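Guanine nucleotide exchange factor SRM1 (Saccharomyces cerevisiae, PDB 3OF7) promotes the exchange of GDP for GTP on the GTPases Gsp1 and Gsp2, binds chromatin and controls RNA metabolism and nuclear transport. Local coordinates at residues L352-T356 / V367-T371; Q285-C289 / C337-D341; M342-P348 / D417-P421. One frame throughout, in Å; residues are numbered along the deposited sequence.

How the contacts relate
The three contacts cluster on one blade of the seven-bladed propeller formed by the RCC1-like domain, that of strands 315-320, 324-329, 334-337 and 370-372. Contact 1 closes the excursion between strands 334-337 and 370-372 onto the start of the latter, whereas contact 2 joins its root to the preceding repeat and contact 3 joins it to the following one. Centres of contacts 1 and 2 are about 9 Å apart, those of 2 and 3 about 12 Å, and those of 1 and 3 about 13 Å. Direct packing unites them: Leu-352 meets Leu-340 and Ile-347, Val-345 lies against Leu-340 and Val-367, and the backbones of Val-367 and Gly-338 are probably hydrogen-bonded.

Contact 1 (L352-T356 / V367-T371); sequences LPEYT and VPLPT
The ring of Tyr-355 enters the corner formed by Val-367 to Thr-371, and most of the apolar contact gathers round it. Leu-369 supplies one face: its CD1 lies 3.9 Å from the centroid of the Tyr-355 ring and 9° off the normal, a CH-pi contact over the centre. Its CB lies toward the CE2 side of the ring, 3.5 Å from Tyr-355 CE2. The opposite face is covered from within the ring's own segment by Pro-353 CB, which sits toward the rim, so the ring is sandwiched between a proline and a leucine. Val-367 CG1 approaches obliquely and also touches Pro-353 CG at 3.9 Å, the two side chains crossing at about a right angle. Its other methyl, CG2, faces Leu-352 CD2. Pro-368 CD lies near the ring plane and also 3.3 Å from Tyr-355 O. Glu-293, from the neighbouring repeat, touches both Tyr-355 and Leu-369.

Two hydroxyls and a carbonyl meet at the ring's edge. Tyr-355 OH and Thr-371 OG1 are 2.5 Å apart, with OG1 in the ring plane. Thr-371 OG1 in turn donates to Leu-369 O at 2.7 Å, approaching from above the carbonyl plane (36° out of it).

The turn itself supplies the mounting. Residues Pro-353 to Thr-356 make a type I beta turn in which Pro-353 O accepts twice from the same face, from Thr-356 N at 3.2 Å and from Thr-356 OG1 at 2.7 Å. From this turn Tyr-355 CG projects between the backbone N and the carbonyl carbon (chi1 52°), which carries the ring across to Leu-369.

Cover on both faces, one of them only toward the rim, probably limits the ring's rotation and ties the turn to the corner where the chain passes from strand 364-368 into strand 370-372.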
loop_
_atom_site.group_PDB
_atom_site.type_symbol
_atom_site.label_atom_id
_atom_site.label_comp_id
_atom_site.label_asym_id
_atom_site.label_seq_id
_atom_site.Cartn_x
_atom_site.Cartn_y
_atom_site.Cartn_z
ATOM N N LEU A 352 11.025 -8.359 -22.634
ATOM C CA LEU A 352 9.806 -9.089 -22.296
ATOM C C LEU A 352 10.005 -10.591 -22.526
ATOM O O LEU A 352 10.486 -11.003 -23.588
ATOM C CB LEU A 352 8.608 -8.572 -23.105
ATOM C CG LEU A 352 8.140 -7.142 -22.816
ATOM C CD1 LEU A 352 7.182 -6.658 -23.896
ATOM C CD2 LEU A 352 7.501 -7.037 -21.434
ATOM N N PRO A 353 9.648 -11.412 -21.524
ATOM C CA PRO A 353 9.813 -12.864 -21.606
ATOM C C PRO A 353 8.849 -13.503 -22.604
ATOM O O PRO A 353 7.892 -12.853 -23.045
ATOM C CB PRO A 353 9.508 -13.330 -20.181
ATOM C CG PRO A 353 8.647 -12.267 -19.604
ATOM C CD PRO A 353 9.114 -10.988 -20.217
ATOM N N GLU A 354 9.116 -14.761 -22.966
ATOM C CA GLU A 354 8.314 -15.472 -23.963
ATOM C C GLU A 354 6.890 -15.785 -23.488
ATOM O O GLU A 354 5.988 -15.974 -24.309
ATOM C CB GLU A 354 9.022 -16.759 -24.417
ATOM C CG GLU A 354 10.082 -16.542 -25.505
ATOM C CD GLU A 354 10.525 -17.839 -26.182
ATOM O OE1 GLU A 354 9.867 -18.889 -25.980
ATOM O OE2 GLU A 354 11.533 -17.799 -26.926
ATOM N N TYR A 355 6.685 -15.824 -22.174
ATOM C CA TYR A 355 5.350 -16.061 -21.607
ATOM C C TYR A 355 4.518 -14.773 -21.468
ATOM O O TYR A 355 3.434 -14.796 -20.885
ATOM C CB TYR A 355 5.428 -16.807 -20.265
ATOM C CG TYR A 355 6.364 -16.177 -19.257
ATOM C CD1 TYR A 355 7.693 -16.588 -19.173
ATOM C CD2 TYR A 355 5.926 -15.170 -18.390
ATOM C CE1 TYR A 355 8.571 -16.011 -18.258
ATOM C CE2 TYR A 355 6.800 -14.581 -17.462
ATOM C CZ TYR A 355 8.121 -15.011 -17.403
ATOM O OH TYR A 355 9.008 -14.453 -16.503
ATOM N N THR A 356 5.027 -13.665 -21.998
ATOM C CA THR A 356 4.267 -12.412 -22.059
ATOM C C THR A 356 2.961 -12.687 -22.805
ATOM O O THR A 356 2.975 -13.309 -23.874
ATOM C CB THR A 356 5.063 -11.298 -22.785
ATOM O OG1 THR A 356 6.243 -10.977 -22.033
ATOM C CG2 THR A 356 4.236 -10.035 -22.949
ATOM N N VAL A 367 2.360 -9.688 -18.157
ATOM C CA VAL A 367 3.429 -10.644 -17.837
ATOM C C VAL A 367 2.933 -11.434 -16.629
ATOM O O VAL A 367 2.990 -10.944 -15.497
ATOM C CB VAL A 367 4.771 -9.919 -17.530
ATOM C CG1 VAL A 367 5.879 -10.928 -17.173
ATOM C CG2 VAL A 367 5.205 -9.062 -18.722
ATOM N N PRO A 368 2.390 -12.643 -16.862
ATOM C CA PRO A 368 1.604 -13.308 -15.826
ATOM C C PRO A 368 2.376 -14.162 -14.820
ATOM O O PRO A 368 1.762 -14.733 -13.922
ATOM C CB PRO A 368 0.660 -14.190 -16.636
ATOM C CG PRO A 368 1.469 -14.564 -17.825
ATOM C CD PRO A 368 2.337 -13.380 -18.140
ATOM N N LEU A 369 3.688 -14.284 -14.987
ATOM C CA LEU A 369 4.523 -14.961 -13.992
ATOM C C LEU A 369 5.498 -13.950 -13.412
ATOM O O LEU A 369 5.958 -13.070 -14.137
ATOM C CB LEU A 369 5.320 -16.108 -14.621
ATOM C CG LEU A 369 4.610 -17.262 -15.324
ATOM C CD1 LEU A 369 5.677 -18.188 -15.926
ATOM C CD2 LEU A 369 3.670 -18.020 -14.387
ATOM N N PRO A 370 5.816 -14.068 -12.106
ATOM C CA PRO A 370 6.781 -13.168 -11.475
ATOM C C PRO A 370 8.084 -13.183 -12.259
ATOM O O PRO A 370 8.632 -14.257 -12.520
ATOM C CB PRO A 370 6.986 -13.785 -10.088
ATOM C CG PRO A 370 5.766 -14.544 -9.827
ATOM C CD PRO A 370 5.270 -15.047 -11.148
ATOM N N THR A 371 8.552 -12.002 -12.650
ATOM C CA THR A 371 9.701 -11.871 -13.539
ATOM C C THR A 371 10.691 -10.891 -12.919
ATOM O O THR A 371 10.334 -9.760 -12.588
ATOM C CB THR A 371 9.261 -11.411 -14.951
ATOM O OG1 THR A 371 8.243 -12.295 -15.440
ATOM C CG2 THR A 371 10.436 -11.394 -15.936
#

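Contact 2 (Q285-C289 / C337-D341); sequences QFGQC and CGRLD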
loop_
_atom_site.group_PDB
_atom_site.type_symbol
_atom_site.label_atom_id
_atom_site.label_comp_id
_atom_site.label_asym_id
_atom_site.label_seq_id
_atom_site.Cartn_x
_atom_site.Cartn_y
_atom_site.Cartn_z
ATOM N N GLN A 285 -7.241 -10.987 -13.949
ATOM C CA GLN A 285 -7.432 -10.902 -15.402
ATOM C C GLN A 285 -6.174 -10.453 -16.152
ATOM O O GLN A 285 -6.090 -10.631 -17.375
ATOM C CB GLN A 285 -8.688 -10.087 -15.795
ATOM C CG GLN A 285 -8.506 -8.569 -15.945
ATOM C CD GLN A 285 -8.527 -7.813 -14.622
ATOM O OE1 GLN A 285 -9.243 -6.814 -14.473
ATOM N NE2 GLN A 285 -7.730 -8.263 -13.670
ATOM N N PHE A 286 -5.203 -9.886 -15.425
ATOM C CA PHE A 286 -3.901 -9.559 -16.020
ATOM C C PHE A 286 -2.755 -10.430 -15.490
ATOM O O PHE A 286 -1.581 -10.150 -15.750
ATOM C CB PHE A 286 -3.569 -8.072 -15.826
ATOM C CG PHE A 286 -4.436 -7.149 -16.626
ATOM C CD1 PHE A 286 -4.137 -6.873 -17.959
ATOM C CD2 PHE A 286 -5.558 -6.558 -16.049
ATOM C CE1 PHE A 286 -4.948 -6.009 -18.712
ATOM C CE2 PHE A 286 -6.376 -5.695 -16.781
ATOM C CZ PHE A 286 -6.072 -5.423 -18.122
ATOM N N GLY A 287 -3.092 -11.490 -14.763
ATOM C CA GLY A 287 -2.072 -12.384 -14.203
ATOM C C GLY A 287 -1.332 -11.749 -13.036
ATOM O O GLY A 287 -0.224 -12.174 -12.692
ATOM N N GLN A 288 -1.953 -10.747 -12.411
ATOM C CA GLN A 288 -1.349 -10.057 -11.262
ATOM C C GLN A 288 -1.137 -10.991 -10.053
ATOM O O GLN A 288 -0.311 -10.707 -9.185
ATOM C CB GLN A 288 -2.150 -8.807 -10.865
ATOM C CG GLN A 288 -3.614 -9.038 -10.479
ATOM C CD GLN A 288 -4.591 -8.834 -11.634
ATOM O OE1 GLN A 288 -4.437 -9.415 -12.705
ATOM N NE2 GLN A 288 -5.623 -8.023 -11.401
ATOM N N CYS A 289 -1.876 -12.100 -10.001
ATOM C CA CYS A 289 -1.691 -13.095 -8.936
ATOM C C CYS A 289 -0.419 -13.929 -9.131
ATOM O O CYS A 289 0.056 -14.565 -8.185
ATOM C CB CYS A 289 -2.917 -14.004 -8.804
ATOM S SG CYS A 289 -4.358 -13.207 -8.066
ATOM N N CYS A 337 4.746 -8.914 -11.862
ATOM C CA CYS A 337 3.796 -9.587 -12.745
ATOM C C CYS A 337 2.508 -8.782 -12.862
ATOM O O CYS A 337 2.193 -7.963 -11.991
ATOM C CB CYS A 337 3.488 -11.005 -12.261
ATOM S SG CYS A 337 2.887 -11.130 -10.578
ATOM N N GLY A 338 1.767 -9.039 -13.938
ATOM C CA GLY A 338 0.527 -8.333 -14.216
ATOM C C GLY A 338 0.590 -7.462 -15.453
ATOM O O GLY A 338 1.299 -7.763 -16.431
ATOM N N ARG A 339 -0.136 -6.354 -15.387
ATOM C CA ARG A 339 -0.421 -5.517 -16.543
ATOM C C ARG A 339 0.781 -4.755 -17.117
ATOM O O ARG A 339 1.658 -4.291 -16.379
ATOM C CB ARG A 339 -1.539 -4.544 -16.176
ATOM C CG ARG A 339 -2.152 -3.846 -17.359
ATOM C CD ARG A 339 -3.457 -3.199 -16.940
ATOM N NE ARG A 339 -4.083 -2.561 -18.091
ATOM C CZ ARG A 339 -5.187 -1.825 -18.042
ATOM N NH1 ARG A 339 -5.816 -1.614 -16.887
ATOM N NH2 ARG A 339 -5.666 -1.307 -19.166
ATOM N N LEU A 340 0.780 -4.617 -18.443
ATOM C CA LEU A 340 1.853 -3.979 -19.203
ATOM C C LEU A 340 1.392 -2.720 -19.957
ATOM O O LEU A 340 2.229 -1.931 -20.434
ATOM C CB LEU A 340 2.420 -5.020 -20.186
ATOM C CG LEU A 340 3.760 -4.896 -20.910
ATOM C CD1 LEU A 340 4.906 -4.689 -19.938
ATOM C CD2 LEU A 340 3.974 -6.171 -21.726
ATOM N N ASP A 341 0.070 -2.523 -20.060
ATOM C CA ASP A 341 -0.507 -1.417 -20.851
ATOM C C ASP A 341 0.018 -0.047 -20.442
ATOM O O ASP A 341 0.218 0.832 -21.290
ATOM C CB ASP A 341 -2.046 -1.409 -20.769
ATOM C CG ASP A 341 -2.677 -2.676 -21.315
ATOM O OD1 ASP A 341 -2.255 -3.148 -22.393
ATOM O OD2 ASP A 341 -3.605 -3.209 -20.665
#
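Gly-338 CA passes 3.2 Å from Phe-286 O, a CA-H...O contact with an angle of 151° at the hydrogen, and the nearest pair of CA atoms is Gln-288 and Gly-338, 3.9 Å apart. Gly-338 stands at the corner after strand 334-337 with a positive phi, and the absence of a side chain lets the backbones lie this close. Gly-287 also has a positive phi.

The main side-chain contact is a CH-pi interaction. Arg-339 runs extended beside Phe-286, both pointing the same way, and its CD lies 3.6 Å from the Phe-286 ring centroid, over the centre. Beyond it the guanidinium continues nearly parallel to the ring (planes 8° apart) over its CZ rim, with NE 3.5 Å from Phe-286 CZ. Asp-341 OD2 takes Arg-339 NE on its anti lone pair at 2.7 Å, near the guanidinium plane, while OD1 forms a salt bridge with Arg-365. Arg-339 NH1 bonds His-323, whose ring also meets Phe-286.

Gln-288 OE1 accepts from Phe-286 N at 2.9 Å, closing the Phe-286 to Gln-288 bend on itself. The carboxylate and His-323 thus hold the guanidinium flat alongside the ring, and Asp-341, shared with Arg-365, probably balances part of the charge of both arginines.

Contact 3 (M342-P348 / D417-P421); sequences MFEVGIP and DTEVP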
loop_
_atom_site.group_PDB
_atom_site.type_symbol
_atom_site.label_atom_id
_atom_site.label_comp_id
_atom_site.label_asym_id
_atom_site.label_seq_id
_atom_site.Cartn_x
_atom_site.Cartn_y
_atom_site.Cartn_z
ATOM N N MET A 342 0.225 0.146 -19.139
ATOM C CA MET A 342 0.754 1.416 -18.630
ATOM C C MET A 342 2.131 1.205 -18.004
ATOM O O MET A 342 2.535 1.944 -17.103
ATOM C CB MET A 342 -0.220 2.054 -17.626
ATOM C CG MET A 342 -1.549 2.522 -18.253
ATOM S SD MET A 342 -2.873 2.969 -17.092
ATOM C CE MET A 342 -3.899 1.501 -17.147
ATOM N N PHE A 343 2.836 0.187 -18.500
ATOM C CA PHE A 343 4.179 -0.162 -18.036
ATOM C C PHE A 343 4.226 -0.489 -16.544
ATOM O O PHE A 343 5.268 -0.306 -15.903
ATOM C CB PHE A 343 5.185 0.959 -18.346
ATOM C CG PHE A 343 5.439 1.191 -19.826
ATOM C CD1 PHE A 343 5.381 0.141 -20.747
ATOM C CD2 PHE A 343 5.786 2.462 -20.276
ATOM C CE1 PHE A 343 5.637 0.361 -22.119
ATOM C CE2 PHE A 343 6.054 2.699 -21.644
ATOM C CZ PHE A 343 5.975 1.633 -22.560
ATOM N N GLU A 344 3.108 -0.976 -15.995
ATOM C CA GLU A 344 3.001 -1.214 -14.552
ATOM C C GLU A 344 4.101 -2.134 -14.047
ATOM O O GLU A 344 4.668 -1.890 -12.980
ATOM C CB GLU A 344 1.618 -1.766 -14.162
ATOM C CG GLU A 344 0.458 -0.798 -14.405
ATOM C CD GLU A 344 -0.231 -0.981 -15.761
ATOM O OE1 GLU A 344 0.446 -1.313 -16.767
ATOM O OE2 GLU A 344 -1.468 -0.765 -15.819
ATOM N N VAL A 345 4.410 -3.179 -14.821
ATOM C CA VAL A 345 5.391 -4.188 -14.394
ATOM C C VAL A 345 6.862 -3.744 -14.528
ATOM O O VAL A 345 7.752 -4.379 -13.956
ATOM C CB VAL A 345 5.157 -5.568 -15.069
ATOM C CG1 VAL A 345 3.836 -6.157 -14.579
ATOM C CG2 VAL A 345 5.159 -5.437 -16.591
ATOM N N GLY A 346 7.105 -2.665 -15.273
ATOM C CA GLY A 346 8.433 -2.042 -15.339
ATOM C C GLY A 346 9.489 -2.871 -16.049
ATOM O O GLY A 346 10.675 -2.792 -15.704
ATOM N N ILE A 347 9.046 -3.675 -17.018
ATOM C CA ILE A 347 9.937 -4.487 -17.859
ATOM C C ILE A 347 10.021 -3.834 -19.252
ATOM O O ILE A 347 8.987 -3.541 -19.861
ATOM C CB ILE A 347 9.437 -5.958 -17.969
ATOM C CG1 ILE A 347 9.343 -6.607 -16.577
ATOM C CG2 ILE A 347 10.337 -6.781 -18.896
ATOM C CD1 ILE A 347 8.470 -7.846 -16.512
ATOM N N PRO A 348 11.244 -3.576 -19.751
ATOM C CA PRO A 348 11.316 -2.915 -21.055
ATOM C C PRO A 348 10.965 -3.870 -22.198
ATOM O O PRO A 348 11.191 -5.074 -22.080
ATOM C CB PRO A 348 12.777 -2.476 -21.148
ATOM C CG PRO A 348 13.518 -3.437 -20.286
ATOM C CD PRO A 348 12.579 -3.904 -19.213
ATOM N N ASP A 417 3.996 7.389 -20.028
ATOM C CA ASP A 417 4.295 6.335 -19.055
ATOM C C ASP A 417 5.793 6.052 -18.983
ATOM O O ASP A 417 6.506 6.188 -19.983
ATOM C CB ASP A 417 3.530 5.057 -19.393
ATOM C CG ASP A 417 2.023 5.272 -19.462
ATOM O OD1 ASP A 417 1.504 6.195 -18.795
ATOM O OD2 ASP A 417 1.357 4.508 -20.185
ATOM N N THR A 418 6.260 5.681 -17.788
ATOM C CA THR A 418 7.670 5.386 -17.547
ATOM C C THR A 418 7.886 3.876 -17.545
ATOM O O THR A 418 7.333 3.156 -16.706
ATOM C CB THR A 418 8.174 6.029 -16.231
ATOM O OG1 THR A 418 8.025 7.451 -16.300
ATOM C CG2 THR A 418 9.632 5.689 -15.983
ATOM N N GLU A 419 8.709 3.411 -18.485
ATOM C CA GLU A 419 8.817 1.981 -18.801
ATOM C C GLU A 419 9.541 1.113 -17.771
ATOM O O GLU A 419 9.155 -0.036 -17.547
ATOM C CB GLU A 419 9.447 1.788 -20.184
ATOM C CG GLU A 419 9.337 0.367 -20.713
ATOM C CD GLU A 419 9.798 0.246 -22.157
ATOM O OE1 GLU A 419 10.644 1.060 -22.579
ATOM O OE2 GLU A 419 9.317 -0.663 -22.864
ATOM N N VAL A 420 10.603 1.647 -17.177
ATOM C CA VAL A 420 11.422 0.900 -16.229
ATOM C C VAL A 420 11.669 1.773 -15.001
ATOM O O VAL A 420 11.516 2.986 -15.082
ATOM C CB VAL A 420 12.792 0.475 -16.841
ATOM C CG1 VAL A 420 12.594 -0.575 -17.937
ATOM C CG2 VAL A 420 13.564 1.691 -17.380
ATOM N N PRO A 421 12.052 1.158 -13.863
ATOM C CA PRO A 421 12.334 1.935 -12.655
ATOM C C PRO A 421 13.351 3.053 -12.923
ATOM O O PRO A 421 14.470 2.792 -13.378
ATOM C CB PRO A 421 12.890 0.889 -11.692
ATOM C CG PRO A 421 12.204 -0.381 -12.126
ATOM C CD PRO A 421 12.183 -0.293 -13.619
HETATM O O HOH W 1 7.078 -1.903 -18.465
HETATM O O HOH W 2 7.553 -2.681 -22.060
#
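Phe-343 lies over Glu-419, and the apolar contact centres on this pair. Glu-419 CG stands 3.8 Å from the centroid of the Phe-343 ring and 5° off its normal, a CH-pi contact over the middle of the face. With CG anti to the backbone N (chi1 -168°) and the chain extended, Glu-419 runs along the ring face and its carboxylate ends over the CE1 and CZ rim, where OE2 is also 3.5 Å from Pro-348 CA. Asp-417 CB touches Phe-343 CD2 obliquely at 3.6 Å. Farther along, Val-420 CG1 packs on Pro-348 CD at 3.6 Å, the side chains crossing at about a right angle.

Backbone contacts accompany these. Phe-343 to Gly-346 form a type I beta turn, and Gly-346 CA approaches Glu-419 O at 3.1 Å in a CA-H...O contact.

Two waters bridge the segments. The first donates to Ile-347 O and to Glu-419 O, at 2.9 Å each; the second donates to Ile-347 O and to Glu-419 OE2, at 2.8 Å each. Glu-419 OE2 also accepts from Lys-349 N, the residue after Pro-348. Asp-417 OD1 is engaged by Gly-404 N, which anchors this carboxylate within its own repeat.

The segments lie in successive RCC1 repeats, the sixth and seventh: a loop of one blade rests on the chain entering strand 421-423 of the next, a blade-to-blade junction of the RCC1-type beta-propeller.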